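PDB 4Q8R: phosphate ABC transporter, phosphate-binding protein from Clostridium perfringens, which probably binds phosphate with high affinity and delivers it to an ABC-type transporter for import into the cell. Local coordinates for residues I225-S230 / Q234-K239; G130-F135 / F141-L146. One frame throughout, in Å; residues are numbered along the deposited sequence. Where two conformers were deposited one is given.

Contact 1 (I225-S230 / Q234-K239). With ZN (zinc ion), chain D.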
# COMPACT_ATOMS: atom_id res chain seq x y z
N ILE A 225 -2.18 9.01 -17.55
CA ILE A 225 -2.88 7.81 -17.11
C ILE A 225 -2.85 6.76 -18.25
O ILE A 225 -2.68 5.57 -18.02
CB ILE A 225 -4.30 8.16 -16.77
CG1 ILE A 225 -4.31 9.01 -15.46
CG2 ILE A 225 -5.13 6.90 -16.63
CD1 ILE A 225 -5.67 9.51 -15.04
N ASP A 226 -3.07 7.21 -19.49
CA ASP A 226 -3.02 6.30 -20.65
C ASP A 226 -1.63 5.67 -20.76
O ASP A 226 -1.50 4.48 -21.11
CB ASP A 226 -3.46 7.04 -21.93
CG ASP A 226 -4.99 7.29 -21.99
OD1 ASP A 226 -5.79 6.65 -21.25
OD2 ASP A 226 -5.40 8.15 -22.80
N PHE A 227 -0.59 6.44 -20.45
CA PHE A 227 0.75 5.88 -20.49
C PHE A 227 0.93 4.80 -19.44
O PHE A 227 1.53 3.78 -19.67
CB PHE A 227 1.78 6.94 -20.27
CG PHE A 227 3.15 6.39 -20.13
CD1 PHE A 227 3.85 5.98 -21.26
CD2 PHE A 227 3.74 6.23 -18.87
CE1 PHE A 227 5.13 5.48 -21.13
CE2 PHE A 227 5.01 5.70 -18.74
CZ PHE A 227 5.72 5.33 -19.86
N ILE A 228 0.43 5.04 -18.23
CA ILE A 228 0.54 4.05 -17.15
C ILE A 228 -0.16 2.75 -17.52
O ILE A 228 0.29 1.64 -17.18
CB ILE A 228 -0.03 4.60 -15.83
CG1 ILE A 228 0.79 5.77 -15.34
CG2 ILE A 228 -0.10 3.48 -14.76
CD1 ILE A 228 0.08 6.47 -14.14
N LEU A 229 -1.25 2.86 -18.29
CA LEU A 229 -2.03 1.70 -18.69
C LEU A 229 -1.48 1.00 -19.93
O LEU A 229 -1.94 -0.11 -20.28
CB LEU A 229 -3.47 2.03 -18.95
CG LEU A 229 -4.25 2.54 -17.75
CD1 LEU A 229 -5.62 3.02 -18.17
CD2 LEU A 229 -4.33 1.46 -16.67
N SER A 230 -0.53 1.66 -20.59
CA SER A 230 0.11 1.13 -21.78
C SER A 230 0.99 -0.04 -21.45
O SER A 230 1.26 -0.37 -20.24
CB SER A 230 0.90 2.23 -22.50
OG SER A 230 2.14 2.55 -21.87
N GLN A 234 2.66 -0.60 -17.86
CA GLN A 234 2.41 -1.81 -17.10
C GLN A 234 3.67 -2.67 -16.82
O GLN A 234 3.72 -3.39 -15.82
CB GLN A 234 1.28 -2.62 -17.71
CG GLN A 234 -0.04 -1.91 -17.71
CD GLN A 234 -0.70 -1.88 -16.30
OE1 GLN A 234 -1.05 -2.94 -15.73
NE2 GLN A 234 -0.79 -0.67 -15.73
N ASP A 235 4.67 -2.59 -17.68
CA ASP A 235 5.97 -3.18 -17.36
C ASP A 235 6.65 -2.48 -16.20
O ASP A 235 7.34 -3.14 -15.40
CB ASP A 235 6.96 -3.13 -18.55
CG ASP A 235 6.61 -4.09 -19.67
OD1 ASP A 235 5.88 -5.07 -19.42
OD2 ASP A 235 7.09 -3.81 -20.83
N ILE A 236 6.45 -1.16 -16.08
CA ILE A 236 7.00 -0.41 -14.95
C ILE A 236 6.28 -0.85 -13.65
O ILE A 236 6.93 -1.04 -12.65
CB ILE A 236 6.85 1.13 -15.18
CG1 ILE A 236 7.85 1.58 -16.27
CG2 ILE A 236 7.06 1.93 -13.93
CD1 ILE A 236 7.54 2.89 -16.97
N VAL A 237 4.97 -1.10 -13.72
CA VAL A 237 4.18 -1.61 -12.59
C VAL A 237 4.77 -2.94 -12.17
O VAL A 237 5.05 -3.17 -10.98
CB VAL A 237 2.69 -1.76 -13.03
CG1 VAL A 237 1.89 -2.86 -12.38
CG2 VAL A 237 1.99 -0.40 -13.03
N ALA A 238 4.99 -3.82 -13.17
CA ALA A 238 5.58 -5.15 -12.83
C ALA A 238 6.95 -5.01 -12.17
O ALA A 238 7.26 -5.79 -11.24
CB ALA A 238 5.71 -6.05 -14.07
N LYS A 239 7.78 -4.09 -12.68
CA LYS A 239 9.16 -3.90 -12.13
C LYS A 239 9.18 -3.40 -10.66
O LYS A 239 10.15 -3.61 -9.94
CB LYS A 239 10.04 -3.03 -13.05
CG LYS A 239 10.52 -3.81 -14.26
CD LYS A 239 11.09 -2.90 -15.36
CE LYS A 239 12.41 -2.26 -14.93
NZ LYS A 239 13.40 -2.27 -16.07
ZN ZN D . 6.57 -5.37 -22.03
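A helix-to-helix corner capped by Ser230 joins helix 219-229 to helix 231-239, and Gln234 ties back across it to Ile228 and Ser230. The axes of segments 225-229 and 234-239 make an angle of 65° and approach to 9.3 Å, so the second helix swings away from the first instead of lying along it. Two hydrogen bonds cross the corner. Gln234 N donates to Ser230 O at 2.8 Å in the first turn of the new helix, while the side-chain Gln234 NE2 reaches Ile228 O at 2.9 Å. The latter bond is nearly straight at its hydrogen (173°) and lies in the plane of the Gln234 amide, but it meets the Ile228 carbonyl from above that group's plane. A bend at chi2 (-75°) swings the glutamine amide round toward the first helix and so brings NE2 to that carbonyl. Ser230 OG donates to Phe227 O at 2.6 Å and, from the N-cap position of helix 231-239, also bonds Gly233 N, so one hydroxyl bridges the two helices; Phe227 O takes a second bond from Ser230 N. Beside this polar seam, Ile236 CD1 approaches Phe227 CE2 obliquely, at 4.2 Å, the two side chains crossing at about a right angle. On another part of the second helix, Asp235 OD2 binds zinc at 2.0 Å together with Glu231, and Asp235 OD1 forms a salt bridge with Lys244. Gln234 NE2 has a further hydrogen bond to Ile76 O on strand 71-86. With two carbonyl acceptors for its NE2, the buried glutamine amide is fixed in rotation, and it links both helices to the sheet by polar bonds where apolar contact across the corner is slight.

Contact 2 (G130-F135 / F141-L146). With PO4 (phosphate ion), chain B.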
# COMPACT_ATOMS: atom_id res chain seq x y z
N GLY A 130 -4.45 3.90 3.10
CA GLY A 130 -5.19 2.92 2.37
C GLY A 130 -4.75 1.47 2.72
O GLY A 130 -5.58 0.54 2.76
N THR A 131 -3.44 1.30 2.97
CA THR A 131 -2.91 -0.01 3.38
C THR A 131 -3.54 -0.44 4.70
O THR A 131 -3.97 -1.58 4.85
CB THR A 131 -1.39 0.04 3.45
OG1 THR A 131 -0.89 0.71 2.29
CG2 THR A 131 -0.79 -1.37 3.65
N ARG A 132 -3.64 0.51 5.65
CA ARG A 132 -4.27 0.18 6.94
C ARG A 132 -5.74 -0.26 6.73
O ARG A 132 -6.21 -1.26 7.28
CB ARG A 132 -4.21 1.36 7.87
CG ARG A 132 -4.96 1.15 9.19
CD ARG A 132 -4.53 2.16 10.21
NE ARG A 132 -5.39 2.06 11.42
CZ ARG A 132 -5.29 2.82 12.49
NH1 ARG A 132 -4.38 3.75 12.57
NH2 ARG A 132 -6.18 2.71 13.46
N ASP A 133 -6.48 0.49 5.90
CA ASP A 133 -7.86 0.16 5.64
C ASP A 133 -8.04 -1.26 5.06
O ASP A 133 -8.84 -2.07 5.52
CB ASP A 133 -8.46 1.20 4.71
CG ASP A 133 -9.89 0.89 4.33
OD1 ASP A 133 -10.18 0.17 3.35
OD2 ASP A 133 -10.74 1.40 5.03
N ALA A 134 -7.27 -1.54 3.99
CA ALA A 134 -7.35 -2.84 3.36
C ALA A 134 -6.87 -3.97 4.25
O ALA A 134 -7.51 -5.01 4.33
CB ALA A 134 -6.50 -2.85 2.09
N PHE A 135 -5.79 -3.73 4.96
CA PHE A 135 -5.28 -4.72 5.89
C PHE A 135 -6.29 -5.08 6.95
O PHE A 135 -6.57 -6.26 7.22
CB PHE A 135 -4.02 -4.14 6.59
CG PHE A 135 -3.41 -5.04 7.62
CD1 PHE A 135 -2.53 -6.07 7.23
CD2 PHE A 135 -3.62 -4.84 8.96
CE1 PHE A 135 -1.94 -6.92 8.13
CE2 PHE A 135 -3.02 -5.69 9.91
CZ PHE A 135 -2.17 -6.73 9.51
N PHE A 141 -10.49 -7.03 11.47
CA PHE A 141 -10.67 -6.23 12.69
C PHE A 141 -10.97 -4.79 12.34
O PHE A 141 -10.59 -4.30 11.30
CB PHE A 141 -9.51 -6.39 13.73
CG PHE A 141 -8.22 -5.80 13.32
CD1 PHE A 141 -7.35 -6.51 12.38
CD2 PHE A 141 -7.80 -4.58 13.77
CE1 PHE A 141 -6.16 -5.97 11.99
CE2 PHE A 141 -6.60 -4.03 13.35
CZ PHE A 141 -5.75 -4.74 12.45
N LYS A 142 -11.63 -4.14 13.28
CA LYS A 142 -11.96 -2.73 13.21
C LYS A 142 -10.91 -1.87 13.87
O LYS A 142 -10.18 -2.32 14.73
CB LYS A 142 -13.37 -2.52 13.81
CG LYS A 142 -14.49 -3.21 13.00
CD LYS A 142 -14.30 -2.98 11.47
CE LYS A 142 -15.53 -3.23 10.58
NZ LYS A 142 -15.78 -4.67 10.37
N ALA A 143 -10.86 -0.60 13.49
CA ALA A 143 -9.95 0.35 14.09
C ALA A 143 -10.11 0.31 15.61
O ALA A 143 -9.12 0.35 16.33
CB ALA A 143 -10.22 1.74 13.51
N GLU A 144 -11.35 0.13 16.09
CA GLU A 144 -11.67 0.08 17.56
C GLU A 144 -10.96 -1.02 18.25
O GLU A 144 -10.65 -0.89 19.42
CB GLU A 144 -13.19 -0.06 17.82
CG GLU A 144 -13.95 1.19 17.45
CD GLU A 144 -14.29 1.47 15.94
OE1 GLU A 144 -13.80 0.82 14.87
OE2 GLU A 144 -15.08 2.43 15.88
N GLU A 145 -10.64 -2.07 17.49
CA GLU A 145 -10.01 -3.25 18.00
C GLU A 145 -8.49 -3.28 17.96
O GLU A 145 -7.87 -4.20 18.52
CB GLU A 145 -10.59 -4.45 17.32
CG GLU A 145 -12.09 -4.60 17.50
CD GLU A 145 -12.63 -5.76 16.71
OE1 GLU A 145 -12.55 -5.74 15.50
OE2 GLU A 145 -13.14 -6.72 17.28
N LEU A 146 -7.89 -2.35 17.25
CA LEU A 146 -6.44 -2.31 17.18
C LEU A 146 -5.86 -2.15 18.61
O LEU A 146 -6.29 -1.26 19.37
CB LEU A 146 -5.99 -1.18 16.34
CG LEU A 146 -4.52 -0.88 16.22
CD1 LEU A 146 -3.82 -2.04 15.54
CD2 LEU A 146 -4.34 0.40 15.42
P PO4 B . -1.08 4.38 1.78
O1 PO4 B . -2.44 5.08 1.61
O2 PO4 B . 0.02 5.37 2.07
O3 PO4 B . -1.19 3.25 2.80
O4 PO4 B . -0.78 3.65 0.43
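Helical segment 130-135 packs against segment 141-146, part of the loop that follows helix 130-139, and the nearest CA atoms between them are those of Phe135 and Phe141, 8.8 Å apart. Segment 141-146 is loop with a 3-10 piece at 143-145, and no hydrogen bond joins the two segments, so side chains alone make the contact. The loop is held from within: Lys142 N donates at 2.9 Å and 174° to Glu145 OE1, which accepts through its anti lone pair. Phe135 CE2 lies 3.8 Å from Phe141 CE1, close to the plane of the Phe141 ring and at its edge. Phe141 has CG between its backbone N and carbonyl carbon (chi1 69°), which sends the ring back to the helix. Nearby, Arg132 extends its whole chain from CG to NE, and Leu146 CD2 sits over one face of its guanidinium, toward the rim, 3.5 Å from NH2. Arg132 NH1 and NE are engaged by Arg125 O and Gln136 OE1, which fix the rotation of the flat group under the leucine. At the start of the helix, Gly130 N bonds phosphate O1 at 2.8 Å, and phosphate O3 is gripped twice, by Thr131 N at 3.0 Å and by Thr131 OG1 at 2.6 Å. These N-H groups at a helix N-terminus would favour an anion, consistent with a phosphate-binding site that Ser11, Thr12, Ser13, Ser41, Ser59 and Ser129 complete. The aromatic end of the contact rests on helix 96-103, where Tyr103 meets Phe135 edge-to-face and also touches Phe141 and Leu146. Phe135 further stacks on Tyr172 of strand 169-174 and packs against Leu83 of strand 71-86, while Leu146 touches Ser124 of strand 121-125.

How the contacts relate
Contact 2 comes first along the chain and closes before contact 1 opens. Their centres are 29 Å apart, their nearest atoms about 15 Å, and they lie on opposite sides of the chain's centre without touching. The long strand 71-86 connects them: in its earlier part Val74, Ile76 and Ala77 touch contact 1, and in its later part Ile81 and Leu83 touch contact 2. Both therefore pack helices onto the same mixed sheet. Only contact 2 includes residues that hold the phosphate; contact 1 bears a zinc ion and belongs to the last two helices of the chain, a region well separated from the anion.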